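Local coordinates for protein pyroglutatmate porin OpdO (Pseudomonas aeruginosa, PDB 3SZV) that forms a beta-barrel channel in the outer membrane and probably lets small carboxylates such as pyroglutamate pass through, at residues L127-P132 and A164-N169; I300-F305 and A377-N382. One frame throughout, in Å; residues are numbered along the deposited sequence. Where two conformers were deposited one is given.

Contact 1: residues L127-P132 and A164-N169. With C8E ((hydroxyethyloxy)tri(ethyloxy)octane), chain I.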
loop_
_atom_site.group_PDB
_atom_site.type_symbol
_atom_site.label_atom_id
_atom_site.label_comp_id
_atom_site.label_asym_id
_atom_site.label_seq_id
_atom_site.Cartn_x
_atom_site.Cartn_y
_atom_site.Cartn_z
ATOM N N LEU A 127 2.306 11.047 7.136
ATOM C CA LEU A 127 1.908 10.739 5.762
ATOM C C LEU A 127 1.530 9.275 5.608
ATOM O O LEU A 127 2.083 8.396 6.265
ATOM C CB LEU A 127 3.058 11.030 4.793
ATOM C CG LEU A 127 3.551 12.471 4.793
ATOM C CD1 LEU A 127 4.800 12.560 3.918
ATOM C CD2 LEU A 127 2.469 13.435 4.311
ATOM N N HIS A 128 0.583 9.025 4.708
ATOM C CA HIS A 128 0.174 7.668 4.365
ATOM C C HIS A 128 -0.346 7.727 2.941
ATOM O O HIS A 128 -1.366 8.362 2.666
ATOM C CB HIS A 128 -0.905 7.133 5.328
ATOM C CG HIS A 128 -1.303 5.717 5.051
ATOM N ND1 HIS A 128 -0.818 4.645 5.777
ATOM C CD2 HIS A 128 -2.137 5.190 4.122
ATOM C CE1 HIS A 128 -1.332 3.526 5.302
ATOM N NE2 HIS A 128 -2.138 3.827 4.294
ATOM N N PHE A 129 0.388 7.114 2.018
ATOM C CA PHE A 129 0.042 7.215 0.611
ATOM C C PHE A 129 0.638 6.029 -0.135
ATOM O O PHE A 129 1.449 5.265 0.426
ATOM C CB PHE A 129 0.554 8.548 0.030
ATOM C CG PHE A 129 2.058 8.665 0.019
ATOM C CD1 PHE A 129 2.759 9.087 1.148
ATOM C CD2 PHE A 129 2.780 8.357 -1.123
ATOM C CE1 PHE A 129 4.158 9.197 1.132
ATOM C CE2 PHE A 129 4.168 8.460 -1.153
ATOM C CZ PHE A 129 4.870 8.873 -0.029
ATOM N N LYS A 130 0.232 5.878 -1.391
ATOM C CA LYS A 130 0.683 4.802 -2.260
ATOM C C LYS A 130 1.357 5.400 -3.487
ATOM O O LYS A 130 0.855 6.354 -4.089
ATOM C CB LYS A 130 -0.509 3.963 -2.743
ATOM C CG LYS A 130 -1.475 3.488 -1.667
ATOM C CD LYS A 130 -0.864 2.442 -0.763
ATOM C CE LYS A 130 -1.949 1.908 0.183
ATOM N NZ LYS A 130 -1.486 0.743 1.002
ATOM N N SER A 131 2.492 4.836 -3.863
ATOM C CA SER A 131 3.190 5.231 -5.086
ATOM C C SER A 131 4.099 4.085 -5.493
ATOM O O SER A 131 4.419 3.232 -4.663
ATOM C CB SER A 131 4.012 6.514 -4.890
ATOM O OG SER A 131 5.181 6.295 -4.114
ATOM N N PRO A 132 4.545 4.060 -6.749
ATOM C CA PRO A 132 5.354 2.911 -7.164
ATOM C C PRO A 132 6.580 2.693 -6.280
ATOM O O PRO A 132 6.876 1.528 -5.959
ATOM C CB PRO A 132 5.743 3.272 -8.605
ATOM C CG PRO A 132 4.536 4.055 -9.089
ATOM C CD PRO A 132 4.163 4.913 -7.899
ATOM N N ALA A 164 8.264 13.438 -2.777
ATOM C CA ALA A 164 8.285 13.395 -1.327
ATOM C C ALA A 164 9.702 13.357 -0.799
ATOM O O ALA A 164 10.626 12.844 -1.462
ATOM C CB ALA A 164 7.503 12.182 -0.816
ATOM N N HIS A 165 9.858 13.913 0.397
ATOM C CA HIS A 165 11.031 13.709 1.226
ATOM C C HIS A 165 10.547 13.121 2.542
ATOM O O HIS A 165 9.794 13.775 3.266
ATOM C CB HIS A 165 11.759 15.023 1.489
ATOM C CG HIS A 165 12.837 14.899 2.515
ATOM N ND1 HIS A 165 14.052 14.307 2.245
ATOM C CD2 HIS A 165 12.875 15.261 3.819
ATOM C CE1 HIS A 165 14.797 14.323 3.336
ATOM N NE2 HIS A 165 14.105 14.894 4.307
ATOM N N LEU A 166 10.971 11.889 2.832
ATOM C CA LEU A 166 10.561 11.194 4.048
ATOM C C LEU A 166 11.779 10.984 4.914
ATOM O O LEU A 166 12.868 10.697 4.396
ATOM C CB LEU A 166 9.965 9.825 3.724
ATOM C CG LEU A 166 8.924 9.745 2.607
ATOM C CD1 LEU A 166 8.479 8.302 2.372
ATOM C CD2 LEU A 166 7.729 10.662 2.900
ATOM N N ASP A 167 11.627 11.107 6.226
ATOM C CA ASP A 167 12.768 10.833 7.081
ATOM C C ASP A 167 12.528 9.850 8.218
ATOM O O ASP A 167 13.449 9.552 8.970
ATOM C CB ASP A 167 13.459 12.116 7.560
ATOM C CG ASP A 167 12.630 12.910 8.536
ATOM O OD1 ASP A 167 11.523 12.456 8.908
ATOM O OD2 ASP A 167 13.122 13.987 8.954
ATOM N N ARG A 168 11.304 9.343 8.333
ATOM C CA ARG A 168 10.998 8.329 9.347
ATOM C C ARG A 168 9.932 7.372 8.863
ATOM O O ARG A 168 9.089 7.735 8.034
ATOM C CB ARG A 168 10.468 8.954 10.643
ATOM C CG ARG A 168 11.353 10.018 11.277
ATOM C CD ARG A 168 12.517 9.419 12.034
ATOM N NE ARG A 168 13.198 10.445 12.818
ATOM C CZ ARG A 168 14.205 11.186 12.368
ATOM N NH1 ARG A 168 14.665 11.012 11.135
ATOM N NH2 ARG A 168 14.760 12.101 13.157
ATOM N N ASN A 169 9.949 6.177 9.455
ATOM C CA ASN A 169 8.974 5.117 9.235
ATOM C C ASN A 169 8.378 4.756 10.591
ATOM O O ASN A 169 9.116 4.421 11.517
ATOM C CB ASN A 169 9.734 3.909 8.670
ATOM C CG ASN A 169 8.840 2.816 8.084
ATOM O OD1 ASN A 169 9.363 1.841 7.513
ATOM N ND2 ASN A 169 7.533 2.955 8.201
HETATM C C4 C8E I . 17.788 4.772 -10.099
HETATM C C5 C8E I . 18.030 6.258 -9.853
HETATM C C6 C8E I . 17.129 6.747 -8.725
HETATM C C7 C8E I . 17.817 7.776 -7.845
HETATM C C8 C8E I . 17.925 9.148 -8.496
HETATM O O9 C8E I . 17.777 10.146 -7.503
HETATM C C10 C8E I . 16.490 10.167 -6.923
HETATM C C11 C8E I . 15.984 11.590 -7.110
HETATM O O12 C8E I . 14.663 11.793 -6.674
HETATM C C13 C8E I . 14.459 13.169 -6.436
HETATM C C14 C8E I . 13.463 13.407 -5.309
HETATM O O15 C8E I . 13.087 14.767 -5.324
HETATM C C16 C8E I . 12.764 15.279 -4.051
HETATM C C17 C8E I . 11.247 15.459 -3.960
HETATM O O18 C8E I . 10.875 16.128 -2.775
HETATM C C19 C8E I . 9.978 17.196 -3.003
HETATM C C20 C8E I . 8.747 17.033 -2.117
HETATM O O21 C8E I . 8.719 18.058 -1.146
#
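Leu127, Phe129, Ala164 and Leu166 bring a loop against the wall of an outer-membrane beta-barrel. Residues 127-132 belong to the loop between strands 120-124 and 145-147. Residues 164-169 lie on strand 159-170. The contact across the two segments is apolar.

Leu166 meets both loop side chains through one methyl. Its CD2 lies 3.6 Å from Leu127 CD1, the closest approach here. The same CD2 sits at the edge of the Phe129 ring, 4.2 Å from CE1. Both leucines have CG anti to the carbonyl carbon (chi1 -59° in Leu127, -47° in Leu166), which sends the two branched ends towards each other. Phe129 CZ approaches Ala164 CB at 4.3 Å. Leu150 and Phe194 of the barrel wall also pack on Phe129 and Ala164.

The bound detergent C8E reaches the strand at the backbone. Its ether oxygen O18 is 3.5 Å from Ala164 O. Neither oxygen carries a hydrogen, so this is only a near approach and not a bond.

Further along the strand Asp167 and Arg168 make polar contacts. Both face Arg147 and form a classic beta bulge. Asp167 OD1 makes a salt bridge with Arg147 NE. The Arg168 guanidinium folds back on the residue before it. There its NH1 donates a 2.9 Å hydrogen bond to Asp167 O, which lies near the guanidinium plane, while NH1 stands well above the plane of that carbonyl.

Contact 2: residues I300-F305 and A377-N382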
loop_
_atom_site.group_PDB
_atom_site.type_symbol
_atom_site.label_atom_id
_atom_site.label_comp_id
_atom_site.label_asym_id
_atom_site.label_seq_id
_atom_site.Cartn_x
_atom_site.Cartn_y
_atom_site.Cartn_z
ATOM N N ILE A 300 1.401 -10.509 -2.663
ATOM C CA ILE A 300 0.099 -10.949 -2.180
ATOM C C ILE A 300 0.067 -11.005 -0.645
ATOM O O ILE A 300 0.712 -10.165 -0.004
ATOM C CB ILE A 300 -0.337 -12.251 -2.891
ATOM C CG1 ILE A 300 0.685 -13.377 -2.708
ATOM C CG2 ILE A 300 -0.560 -11.975 -4.371
ATOM C CD1 ILE A 300 0.117 -14.742 -3.090
ATOM N N GLN A 301 -0.681 -11.933 -0.043
ATOM C CA GLN A 301 -0.935 -11.819 1.393
ATOM C C GLN A 301 0.334 -11.919 2.219
ATOM O O GLN A 301 0.568 -11.110 3.124
ATOM C CB GLN A 301 -1.960 -12.854 1.866
ATOM C CG GLN A 301 -2.284 -12.754 3.349
ATOM C CD GLN A 301 -3.455 -13.640 3.755
ATOM O OE1 GLN A 301 -4.366 -13.897 2.964
ATOM N NE2 GLN A 301 -3.436 -14.115 4.995
ATOM N N ILE A 302 1.152 -12.910 1.910
ATOM C CA ILE A 302 2.381 -13.118 2.668
ATOM C C ILE A 302 3.608 -12.709 1.859
ATOM O O ILE A 302 4.365 -11.805 2.251
ATOM C CB ILE A 302 2.510 -14.572 3.138
ATOM C CG1 ILE A 302 1.324 -14.936 4.046
ATOM C CG2 ILE A 302 3.838 -14.789 3.877
ATOM C CD1 ILE A 302 1.302 -16.374 4.506
ATOM N N GLY A 303 3.792 -13.343 0.711
ATOM C CA GLY A 303 5.018 -13.162 -0.045
ATOM C C GLY A 303 5.008 -12.098 -1.122
ATOM O O GLY A 303 3.950 -11.718 -1.650
ATOM N N ASP A 304 6.197 -11.604 -1.446
ATOM C CA ASP A 304 6.345 -10.617 -2.502
ATOM C C ASP A 304 6.833 -11.208 -3.827
ATOM O O ASP A 304 6.797 -10.534 -4.863
ATOM C CB ASP A 304 7.236 -9.439 -2.064
ATOM C CG ASP A 304 8.642 -9.854 -1.709
ATOM O OD1 ASP A 304 9.048 -11.008 -2.006
ATOM O OD2 ASP A 304 9.366 -9.000 -1.142
ATOM N N PHE A 305 7.267 -12.469 -3.792
ATOM C CA PHE A 305 7.830 -13.132 -4.965
ATOM C C PHE A 305 8.950 -12.291 -5.571
ATOM O O PHE A 305 9.173 -12.265 -6.779
ATOM C CB PHE A 305 6.720 -13.552 -5.935
ATOM C CG PHE A 305 5.874 -14.660 -5.374
ATOM C CD1 PHE A 305 6.158 -15.990 -5.668
ATOM C CD2 PHE A 305 4.857 -14.380 -4.466
ATOM C CE1 PHE A 305 5.420 -17.021 -5.100
ATOM C CE2 PHE A 305 4.116 -15.400 -3.899
ATOM C CZ PHE A 305 4.393 -16.725 -4.219
ATOM N N ALA A 377 -4.248 -17.942 3.970
ATOM C CA ALA A 377 -3.110 -18.127 3.081
ATOM C C ALA A 377 -2.326 -19.378 3.438
ATOM O O ALA A 377 -2.234 -19.763 4.611
ATOM C CB ALA A 377 -2.198 -16.923 3.128
ATOM N N THR A 378 -1.756 -19.990 2.411
ATOM C CA THR A 378 -0.883 -21.147 2.571
ATOM C C THR A 378 0.356 -20.885 1.736
ATOM O O THR A 378 0.233 -20.527 0.564
ATOM C CB THR A 378 -1.573 -22.411 2.019
ATOM O OG1 THR A 378 -2.765 -22.658 2.768
ATOM C CG2 THR A 378 -0.655 -23.635 2.127
ATOM N N VAL A 379 1.541 -21.075 2.319
ATOM C CA VAL A 379 2.784 -20.920 1.583
ATOM C C VAL A 379 3.588 -22.201 1.719
ATOM O O VAL A 379 3.727 -22.717 2.828
ATOM C CB VAL A 379 3.649 -19.768 2.161
ATOM C CG1 VAL A 379 5.018 -19.737 1.490
ATOM C CG2 VAL A 379 2.937 -18.417 2.020
ATOM N N ARG A 380 4.104 -22.713 0.601
ATOM C CA ARG A 380 5.028 -23.853 0.614
ATOM C C ARG A 380 6.264 -23.480 -0.181
ATOM O O ARG A 380 6.167 -22.945 -1.281
ATOM C CB ARG A 380 4.393 -25.109 0.012
ATOM C CG ARG A 380 3.149 -25.593 0.745
ATOM C CD ARG A 380 3.450 -25.973 2.181
ATOM N NE ARG A 380 2.256 -26.464 2.869
ATOM C CZ ARG A 380 1.583 -25.802 3.809
ATOM N NH1 ARG A 380 1.967 -24.590 4.207
ATOM N NH2 ARG A 380 0.513 -26.354 4.357
ATOM N N SER A 381 7.433 -23.774 0.364
ATOM C CA SER A 381 8.684 -23.341 -0.241
ATOM C C SER A 381 9.803 -24.325 0.062
ATOM O O SER A 381 9.771 -24.995 1.086
ATOM C CB SER A 381 9.051 -21.964 0.317
ATOM O OG SER A 381 10.295 -21.494 -0.176
ATOM N N ASN A 382 10.800 -24.385 -0.810
ATOM C CA ASN A 382 11.978 -25.193 -0.511
ATOM C C ASN A 382 13.154 -24.332 -0.056
ATOM O O ASN A 382 14.275 -24.825 0.070
ATOM C CB ASN A 382 12.372 -26.123 -1.676
ATOM C CG ASN A 382 12.935 -25.375 -2.877
ATOM O OD1 ASN A 382 13.056 -24.151 -2.870
ATOM N ND2 ASN A 382 13.292 -26.124 -3.919
#
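Gln301 and Ile302 touch strand 371-381 from the loop that joins strands 271-281 and 311-320. Gln301 comes first. Its backbone N bonds to Asn355 OD1 of strand 346-361. With CG anti to the backbone N (chi1 -179°) and an extended chain beyond it, the amide reaches Ala377. Ala377 CB is 3.6 Å from Gln301 CD and 3.7 Å from its OE1. NE2 is equally near, so the methyl sits over the amide rather than at its rim. NE2 donates a hydrogen bond to Glu389 OE2 on the neighbouring strand, which helps fix the amide's rotation.

Ile302 follows and gives the apolar part. Its CD1 touches two strand side chains at once, 3.6 Å from Val379 CG2 and 3.8 Å from Ala377 CB. The two branched side chains of Ile302 and Val379 meet at a slant. Leu387 and Glu389 also touch Ile302. Ile302 N bonds to Glu353 OE2, again on strand 346-361.

The other oxygen of that carboxylate, Glu353 OE1, takes Gly303 N. Gly303 O accepts a hydrogen bond from Ile300 N at 3.0 Å, which closes the loop on itself.

Asp304 OD1 makes a salt bridge with Arg184 NH2, from much earlier in the chain. A long loop tied to barrel strands in this way is consistent with the inward-folded loops that narrow the channel in OprD-family porins.

Contacts 1 and 2 place two different loops against two different parts of the same barrel. Their centres are 26 Å apart and their nearest atoms about 11 Å, so they do not touch. The link between them is indirect. Asn169, at the end of segment 164-169, touches Ile289, which belongs to the same long loop as segment 300-305. One C8E molecule lies beside Ala164 of contact 1, and another is about 11 Å from that side chain. The centre of contact 1 is about 11 Å from the centre of the chain, that of contact 2 about 18 Å. The strands they meet are 159-170 and 371-381.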